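Local coordinates for conserved hypothetical protein (Bacteroides thetaiotaomicron, PDB 2FB0) that is of unknown function but may be an oxidoreductase related to the antibiotic biosynthesis monooxygenases, at residues 33-38 against 71-76; 16-21 against 43-48; 22-27 against 75-80. All coordinates share one frame; numbering follows the deposited sequence.

Contact 1. Residues 33-38 against 71-76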
loop_
_atom_site.group_PDB
_atom_site.type_symbol
_atom_site.label_atom_id
_atom_site.label_comp_id
_atom_site.label_asym_id
_atom_site.label_seq_id
_atom_site.Cartn_x
_atom_site.Cartn_y
_atom_site.Cartn_z
ATOM N N LEU A 33 -14.994 -5.084 3.610
ATOM C CA LEU A 33 -14.817 -6.489 3.197
ATOM C C LEU A 33 -16.109 -7.318 3.132
ATOM O O LEU A 33 -16.150 -8.351 2.453
ATOM C CB LEU A 33 -13.807 -7.195 4.093
ATOM C CG LEU A 33 -12.336 -6.842 3.890
ATOM C CD1 LEU A 33 -11.515 -7.501 4.984
ATOM C CD2 LEU A 33 -11.835 -7.245 2.489
ATOM N N LYS A 34 -17.153 -6.861 3.829
ATOM C CA LYS A 34 -18.467 -7.507 3.783
ATOM C C LYS A 34 -19.230 -7.115 2.526
ATOM O O LYS A 34 -20.244 -7.728 2.205
ATOM C CB LYS A 34 -19.305 -7.144 5.016
ATOM C CG LYS A 34 -18.811 -7.744 6.312
ATOM C CD LYS A 34 -19.648 -7.236 7.481
ATOM C CE LYS A 34 -19.155 -7.798 8.812
ATOM N NZ LYS A 34 -19.966 -7.259 9.947
ATOM N N GLU A 35 -18.764 -6.080 1.832
ATOM C CA GLU A 35 -19.389 -5.651 0.586
ATOM C C GLU A 35 -18.988 -6.607 -0.546
ATOM O O GLU A 35 -17.817 -6.961 -0.699
ATOM C CB GLU A 35 -18.996 -4.211 0.234
ATOM C CG GLU A 35 -19.489 -3.146 1.210
ATOM C CD GLU A 35 -19.004 -1.756 0.830
ATOM O OE1 GLU A 35 -19.246 -1.329 -0.314
ATOM O OE2 GLU A 35 -18.376 -1.087 1.668
ATOM N N GLU A 36 -19.975 -7.016 -1.333
ATOM C CA GLU A 36 -19.788 -8.055 -2.342
ATOM C C GLU A 36 -18.758 -7.632 -3.409
ATOM O O GLU A 36 -17.897 -8.436 -3.800
ATOM C CB GLU A 36 -21.155 -8.413 -2.958
ATOM C CG GLU A 36 -21.185 -9.643 -3.861
ATOM C CD GLU A 36 -20.800 -10.934 -3.147
ATOM O OE1 GLU A 36 -20.961 -11.021 -1.896
ATOM O OE2 GLU A 36 -20.343 -11.868 -3.855
ATOM N N GLY A 37 -18.831 -6.371 -3.847
ATOM C CA GLY A 37 -17.918 -5.848 -4.864
ATOM C C GLY A 37 -16.544 -5.441 -4.341
ATOM O O GLY A 37 -15.697 -5.017 -5.110
ATOM N N CYS A 38 -16.323 -5.578 -3.034
ATOM C CA CYS A 38 -15.021 -5.304 -2.456
ATOM C C CYS A 38 -14.158 -6.542 -2.625
ATOM O O CYS A 38 -14.412 -7.565 -1.996
ATOM C CB CYS A 38 -15.123 -4.952 -0.974
ATOM S SG CYS A 38 -13.516 -4.550 -0.211
ATOM N N THR A 71 -22.374 4.407 1.315
ATOM C CA THR A 71 -22.762 3.672 2.519
ATOM C C THR A 71 -22.562 4.497 3.795
ATOM O O THR A 71 -21.734 5.423 3.837
ATOM C CB THR A 71 -22.009 2.326 2.680
ATOM O OG1 THR A 71 -20.609 2.576 2.848
ATOM C CG2 THR A 71 -22.231 1.406 1.474
ATOM N N ALA A 72 -23.325 4.134 4.823
ATOM C CA ALA A 72 -23.232 4.722 6.153
ATOM C C ALA A 72 -21.871 4.470 6.798
ATOM O O ALA A 72 -21.281 5.396 7.371
ATOM C CB ALA A 72 -24.366 4.190 7.050
ATOM N N HIS A 73 -21.366 3.233 6.702
ATOM C CA HIS A 73 -20.053 2.911 7.278
ATOM C C HIS A 73 -18.905 3.715 6.643
ATOM O O HIS A 73 -17.985 4.135 7.349
ATOM C CB HIS A 73 -19.760 1.391 7.331
ATOM C CG HIS A 73 -19.689 0.709 5.990
ATOM N ND1 HIS A 73 -20.726 -0.052 5.486
ATOM C CD2 HIS A 73 -18.689 0.630 5.076
ATOM C CE1 HIS A 73 -20.377 -0.547 4.309
ATOM N NE2 HIS A 73 -19.147 -0.148 4.037
ATOM N N PHE A 74 -18.980 3.947 5.330
ATOM C CA PHE A 74 -18.026 4.804 4.641
ATOM C C PHE A 74 -18.071 6.223 5.210
ATOM O O PHE A 74 -17.047 6.749 5.653
ATOM C CB PHE A 74 -18.287 4.836 3.134
ATOM C CG PHE A 74 -17.354 5.753 2.374
ATOM C CD1 PHE A 74 -17.732 7.062 2.071
ATOM C CD2 PHE A 74 -16.092 5.308 1.963
ATOM C CE1 PHE A 74 -16.871 7.917 1.366
ATOM C CE2 PHE A 74 -15.229 6.150 1.262
ATOM C CZ PHE A 74 -15.619 7.462 0.963
ATOM N N ALA A 75 -19.256 6.837 5.206
ATOM C CA ALA A 75 -19.413 8.197 5.749
ATOM C C ALA A 75 -18.933 8.298 7.203
ATOM O O ALA A 75 -18.223 9.236 7.562
ATOM C CB ALA A 75 -20.863 8.673 5.610
ATOM N N GLN A 76 -19.293 7.310 8.015
ATOM C CA GLN A 76 -18.945 7.290 9.434
ATOM C C GLN A 76 -17.423 7.249 9.638
ATOM O O GLN A 76 -16.849 8.143 10.265
ATOM C CB GLN A 76 -19.651 6.109 10.121
ATOM C CG GLN A 76 -19.205 5.758 11.552
ATOM C CD GLN A 76 -19.912 4.503 12.109
ATOM O OE1 GLN A 76 -20.686 3.838 11.405
ATOM N NE2 GLN A 76 -19.638 4.175 13.375
#

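Contact 2. Residues 16-21 against 43-48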
loop_
_atom_site.group_PDB
_atom_site.type_symbol
_atom_site.label_atom_id
_atom_site.label_comp_id
_atom_site.label_asym_id
_atom_site.label_seq_id
_atom_site.Cartn_x
_atom_site.Cartn_y
_atom_site.Cartn_z
ATOM N N THR A 16 -0.621 11.872 18.644
ATOM C CA THR A 16 -1.811 11.866 19.499
ATOM C C THR A 16 -2.947 11.072 18.846
ATOM O O THR A 16 -3.652 10.321 19.524
ATOM C CB THR A 16 -2.305 13.303 19.799
ATOM O OG1 THR A 16 -1.225 14.068 20.346
ATOM C CG2 THR A 16 -3.488 13.285 20.790
ATOM N N ASN A 17 -3.098 11.236 17.531
ATOM C CA ASN A 17 -4.251 10.703 16.790
ATOM C C ASN A 17 -3.979 9.372 16.066
ATOM O O ASN A 17 -4.892 8.764 15.501
ATOM C CB ASN A 17 -4.722 11.742 15.761
ATOM C CG ASN A 17 -5.278 13.015 16.409
ATOM O OD1 ASN A 17 -5.457 13.082 17.624
ATOM N ND2 ASN A 17 -5.560 14.013 15.592
ATOM N N ARG A 18 -2.717 8.948 16.078
ATOM C CA ARG A 18 -2.247 7.839 15.237
ATOM C C ARG A 18 -3.066 6.561 15.417
ATOM O O ARG A 18 -3.635 6.045 14.451
ATOM C CB ARG A 18 -0.746 7.587 15.468
ATOM C CG ARG A 18 -0.137 6.526 14.528
ATOM C CD ARG A 18 1.287 6.158 14.934
ATOM N NE ARG A 18 1.853 5.198 13.986
ATOM C CZ ARG A 18 1.679 3.882 14.058
ATOM N NH1 ARG A 18 0.980 3.350 15.057
ATOM N NH2 ARG A 18 2.229 3.085 13.139
ATOM N N GLU A 19 -3.139 6.078 16.660
ATOM C CA GLU A 19 -3.827 4.843 17.001
ATOM C C GLU A 19 -5.318 4.906 16.691
ATOM O O GLU A 19 -5.896 3.917 16.228
ATOM C CB GLU A 19 -3.620 4.520 18.489
ATOM C CG GLU A 19 -4.143 3.143 18.938
ATOM C CD GLU A 19 -5.589 3.155 19.458
ATOM O OE1 GLU A 19 -6.128 2.058 19.731
ATOM O OE2 GLU A 19 -6.192 4.246 19.595
ATOM N N LYS A 20 -5.935 6.061 16.972
ATOM C CA LYS A 20 -7.367 6.239 16.753
ATOM C C LYS A 20 -7.701 6.188 15.267
ATOM O O LYS A 20 -8.693 5.599 14.881
ATOM C CB LYS A 20 -7.862 7.577 17.362
ATOM C CG LYS A 20 -7.849 7.627 18.899
ATOM C CD LYS A 20 -8.007 9.070 19.399
ATOM C CE LYS A 20 -7.635 9.201 20.890
ATOM N NZ LYS A 20 -7.722 10.638 21.312
ATOM N N ALA A 21 -6.878 6.840 14.450
ATOM C CA ALA A 21 -7.061 6.842 13.002
ATOM C C ALA A 21 -6.888 5.426 12.388
ATOM O O ALA A 21 -7.690 5.001 11.545
ATOM C CB ALA A 21 -6.120 7.863 12.352
ATOM N N THR A 43 -5.623 -2.110 5.944
ATOM C CA THR A 43 -4.900 -0.970 6.494
ATOM C C THR A 43 -3.451 -1.377 6.731
ATOM O O THR A 43 -3.207 -2.439 7.291
ATOM C CB THR A 43 -5.578 -0.539 7.817
ATOM O OG1 THR A 43 -6.958 -0.258 7.544
ATOM C CG2 THR A 43 -4.889 0.683 8.425
ATOM N N PHE A 44 -2.508 -0.542 6.285
ATOM C CA PHE A 44 -1.077 -0.808 6.384
ATOM C C PHE A 44 -0.367 0.396 6.997
ATOM O O PHE A 44 -0.532 1.520 6.517
ATOM C CB PHE A 44 -0.455 -1.012 4.992
ATOM C CG PHE A 44 -0.973 -2.201 4.244
ATOM C CD1 PHE A 44 -0.277 -3.416 4.272
ATOM C CD2 PHE A 44 -2.133 -2.107 3.481
ATOM C CE1 PHE A 44 -0.753 -4.526 3.567
ATOM C CE2 PHE A 44 -2.610 -3.221 2.769
ATOM C CZ PHE A 44 -1.907 -4.431 2.818
ATOM N N GLU A 45 0.472 0.152 7.994
ATOM C CA GLU A 45 1.264 1.205 8.628
ATOM C C GLU A 45 2.672 1.236 8.045
ATOM O O GLU A 45 3.298 0.183 7.867
ATOM C CB GLU A 45 1.373 0.930 10.123
ATOM C CG GLU A 45 0.041 0.843 10.824
ATOM C CD GLU A 45 0.129 0.150 12.175
ATOM O OE1 GLU A 45 1.076 0.440 12.940
ATOM O OE2 GLU A 45 -0.764 -0.669 12.468
ATOM N N SER A 46 3.189 2.430 7.789
ATOM C CA SER A 46 4.560 2.556 7.322
ATOM C C SER A 46 5.530 2.031 8.368
ATOM O O SER A 46 5.398 2.328 9.566
ATOM C CB SER A 46 4.904 3.999 6.957
ATOM O OG SER A 46 6.291 4.148 6.733
ATOM N N SER A 47 6.487 1.231 7.886
ATOM C CA SER A 47 7.548 0.641 8.704
ATOM C C SER A 47 8.668 1.649 8.960
ATOM O O SER A 47 9.521 1.413 9.818
ATOM C CB SER A 47 8.145 -0.592 7.989
ATOM O OG SER A 47 7.210 -1.659 7.902
ATOM N N THR A 48 8.681 2.745 8.195
ATOM C CA THR A 48 9.761 3.728 8.264
ATOM C C THR A 48 9.332 5.119 8.768
ATOM O O THR A 48 10.171 5.877 9.264
ATOM C CB THR A 48 10.501 3.898 6.895
ATOM O OG1 THR A 48 9.645 4.546 5.942
ATOM C CG2 THR A 48 10.992 2.538 6.321
HETATM O O HOH W 1 3.382 4.038 10.667
HETATM O O HOH W 2 0.470 0.596 15.689
#

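Contact 3. Residues 22-27 against 75-80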
loop_
_atom_site.group_PDB
_atom_site.type_symbol
_atom_site.label_atom_id
_atom_site.label_comp_id
_atom_site.label_asym_id
_atom_site.label_seq_id
_atom_site.Cartn_x
_atom_site.Cartn_y
_atom_site.Cartn_z
ATOM N N ILE A 22 -5.864 4.704 12.844
ATOM C CA ILE A 22 -5.631 3.316 12.415
ATOM C C ILE A 22 -6.796 2.409 12.809
ATOM O O ILE A 22 -7.257 1.606 11.994
ATOM C CB ILE A 22 -4.255 2.759 12.934
ATOM C CG1 ILE A 22 -3.102 3.513 12.259
ATOM C CG2 ILE A 22 -4.132 1.219 12.689
ATOM C CD1 ILE A 22 -1.740 3.325 12.920
ATOM N N GLU A 23 -7.281 2.538 14.047
ATOM C CA GLU A 23 -8.419 1.735 14.494
ATOM C C GLU A 23 -9.655 2.020 13.649
ATOM O O GLU A 23 -10.385 1.096 13.289
ATOM C CB GLU A 23 -8.708 1.934 15.996
ATOM C CG GLU A 23 -10.136 1.565 16.456
ATOM C CD GLU A 23 -10.477 0.065 16.411
ATOM O OE1 GLU A 23 -9.609 -0.775 16.098
ATOM O OE2 GLU A 23 -11.645 -0.275 16.700
ATOM N N ALA A 24 -9.883 3.292 13.323
ATOM C CA ALA A 24 -11.033 3.660 12.481
ATOM C C ALA A 24 -10.901 3.036 11.083
ATOM O O ALA A 24 -11.883 2.559 10.518
ATOM C CB ALA A 24 -11.193 5.182 12.384
ATOM N N ALA A 25 -9.682 3.039 10.546
ATOM C CA ALA A 25 -9.395 2.392 9.260
ATOM C C ALA A 25 -9.599 0.876 9.349
ATOM O O ALA A 25 -10.185 0.276 8.456
ATOM C CB ALA A 25 -7.994 2.727 8.793
ATOM N N LYS A 26 -9.137 0.277 10.440
ATOM C CA LYS A 26 -9.375 -1.139 10.713
ATOM C C LYS A 26 -10.853 -1.496 10.788
ATOM O O LYS A 26 -11.265 -2.528 10.258
ATOM C CB LYS A 26 -8.652 -1.572 11.984
ATOM C CG LYS A 26 -7.153 -1.767 11.787
ATOM C CD LYS A 26 -6.423 -1.884 13.121
ATOM C CE LYS A 26 -6.784 -3.152 13.870
ATOM N NZ LYS A 26 -6.003 -3.183 15.148
ATOM N N GLU A 27 -11.643 -0.638 11.433
ATOM C CA GLU A 27 -13.090 -0.827 11.508
ATOM C C GLU A 27 -13.730 -0.701 10.126
ATOM O O GLU A 27 -14.592 -1.498 9.766
ATOM C CB GLU A 27 -13.714 0.155 12.511
ATOM C CG GLU A 27 -12.996 0.144 13.851
ATOM C CD GLU A 27 -13.726 0.908 14.935
ATOM O OE1 GLU A 27 -13.693 2.154 14.919
ATOM O OE2 GLU A 27 -14.312 0.256 15.823
ATOM N N ALA A 75 -19.256 6.837 5.206
ATOM C CA ALA A 75 -19.413 8.197 5.749
ATOM C C ALA A 75 -18.933 8.298 7.203
ATOM O O ALA A 75 -18.223 9.236 7.562
ATOM C CB ALA A 75 -20.863 8.673 5.610
ATOM N N GLN A 76 -19.293 7.310 8.015
ATOM C CA GLN A 76 -18.945 7.290 9.434
ATOM C C GLN A 76 -17.423 7.249 9.638
ATOM O O GLN A 76 -16.849 8.143 10.265
ATOM C CB GLN A 76 -19.651 6.109 10.121
ATOM C CG GLN A 76 -19.205 5.758 11.552
ATOM C CD GLN A 76 -19.912 4.503 12.109
ATOM O OE1 GLN A 76 -20.686 3.838 11.405
ATOM N NE2 GLN A 76 -19.638 4.175 13.375
ATOM N N TYR A 77 -16.766 6.235 9.076
ATOM C CA TYR A 77 -15.345 6.028 9.351
ATOM C C TYR A 77 -14.430 6.969 8.584
ATOM O O TYR A 77 -13.429 7.408 9.121
ATOM C CB TYR A 77 -14.952 4.540 9.212
ATOM C CG TYR A 77 -15.598 3.693 10.293
ATOM C CD1 TYR A 77 -16.592 2.766 9.978
ATOM C CD2 TYR A 77 -15.244 3.854 11.638
ATOM C CE1 TYR A 77 -17.203 2.004 10.972
ATOM C CE2 TYR A 77 -15.851 3.100 12.638
ATOM C CZ TYR A 77 -16.825 2.177 12.294
ATOM O OH TYR A 77 -17.432 1.424 13.273
ATOM N N VAL A 78 -14.784 7.317 7.352
ATOM C CA VAL A 78 -13.985 8.296 6.623
ATOM C C VAL A 78 -14.093 9.669 7.295
ATOM O O VAL A 78 -13.088 10.366 7.447
ATOM C CB VAL A 78 -14.341 8.362 5.115
ATOM C CG1 VAL A 78 -13.593 9.497 4.439
ATOM C CG2 VAL A 78 -13.968 7.044 4.444
ATOM N N GLY A 79 -15.306 10.026 7.716
ATOM C CA GLY A 79 -15.519 11.231 8.517
ATOM C C GLY A 79 -14.570 11.259 9.710
ATOM O O GLY A 79 -13.879 12.242 9.925
ATOM N N ILE A 80 -14.517 10.159 10.455
ATOM C CA ILE A 80 -13.618 10.028 11.613
ATOM C C ILE A 80 -12.145 10.217 11.241
ATOM O O ILE A 80 -11.427 11.008 11.874
ATOM C CB ILE A 80 -13.832 8.698 12.368
ATOM C CG1 ILE A 80 -15.182 8.712 13.101
ATOM C CG2 ILE A 80 -12.692 8.450 13.382
ATOM C CD1 ILE A 80 -15.707 7.330 13.472
#

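Contact 1. Residues 33-38 against 71-76
E35 OE2 is gripped by two histidines. H73 NE2 donates to E35 OE2 at 2.7 Å, with an N-H...O angle of 156°. H68 ND1, from outside the two segments, makes a second bond to the same oxygen. OE2 lies in the imidazole plane of H73. On the glutamate side the H73 bond arrives from above the carboxylate plane, and the carboxylate and ring planes stand 61° apart. The two side chains reach for each other from opposite directions. E35 spans its part of the gap with an extended chain.

The H73 ring is turned back over the start of its helix, because CG sits between the backbone N and the carbonyl carbon (chi1 63°). One ring face therefore lies over T71, with T71 OG1 3.3 Å above the centre of the H73 ring. T71 is the N-cap of this helix, and its OG1 accepts from F74 N at 3.3 Å. The same hydroxyl also bonds to H68 O. H68 thus ties both the carboxylate and the cap together. H73 ND1 bonds to a glycerol, probably from the crystallisation liquor, which may mark a pocket. This is a histidine-carboxylate hydrogen bond beside an N-capped helix start.

The contact joins the loop between helix 18-32 and strand 38-46 to the first turn of helix 72-84. H73 leans on L28 and C31 of helix 18-32, while E35 rests against W59 of strand 52-59.

Contact 2. Residues 16-21 against 43-48
The R18 guanidinium meets E45 and two waters around its edge. R18 NH2 donates to E45 OE1 at 2.9 Å in a salt bridge. The carboxylate oxygen is tilted 18° from the guanidinium plane and is approached on its anti side. The two planes stand 74° apart, so this is a single-oxygen bridge and not a flat, two-bond pairing. Both waters lie in the guanidinium plane. One accepts from R18 NH1 at 2.9 Å and donates to E45 OE1 at 2.8 Å, closing a small ring beside the salt bridge. The other lies 2.9 Å from R18 NH2 and 2.9 Å from S46 O, linking the arginine to the strand backbone.

R18 leaves the helix with CG anti to the backbone N (chi1 -175°) and runs straight out as far as NE. It meets the E45 side chain at about a right angle. R18 NE also bonds to R50 O, which fixes the rotation of the group. E45 OE2 bonds to S47 OG of the second subunit.

The two oxygens of E45 therefore divide their work. One ties the start of helix 18-32 to strand 38-46, and the other reaches over the dimer interface. The nearby positive charge would probably keep E45 ionised.

Contact 3. Residues 22-27 against 75-80
Helices 22-27 and 75-80 run nearly antiparallel, at 162°, with axes 9.1 Å apart at closest approach; A24 and Y77 have the nearest CA atoms, 5.8 Å apart. The Y77 ring lies between them and carries the largest share of the contact. E27 CB lies over one face of the ring, 3.9 Å from the Y77 ring centroid and 24° off the normal, in a CH-pi contact. Q76 CD, from the same helix as Y77, sits against the opposite face at 3.8 Å above the Y77 ring plane. The ring is thus held between an aliphatic carbon and an amide. Y77 carries its CG anti to the carbonyl carbon (chi1 -67°), which sends the ring across the groove toward E27.

One turn back along the first helix, A24 O approaches the ring obliquely, 3.8 Å from Y77 CD2. A24 CB meets the CG2 branch of I80 at 3.7 Å. Y77 also packs on L28 and C31 of helix 18-32, and A24 on I81 of helix 72-84. E27 is modelled in two conformations, so the place of its carboxylate is doubtful.

The segments belong to the antiparallel helix pair 18-32 and 72-84 on one sheet face, as in ferredoxin-like folds. Van der Waals and CH-pi contacts join them. The small A24 is consistent with the short CA distance, and Y77 and I80 supply the larger apolar surfaces.

In the fold
Contacts 1 and 2 are surface contacts made by polar side chains, while contact 3 is partly buried and mainly apolar. Contacts 2 and 3 both use helix 18-32, and contacts 1 and 3 both use helix 72-84. Contact 3 thus packs together these two long helices on one face of the sheet. Contact 1 pins the start of helix 72-84 to the loop after helix 18-32. Contact 2 lies on the opposite side of the chain's centre, about 21 Å from contact 1 between centres. It ties helix 18-32 to strand 38-46, outermost within the chain, where the sheet runs on into the second subunit. T43 against A25 and K26, and E45 against I22, bring contacts 2 and 3 into touch.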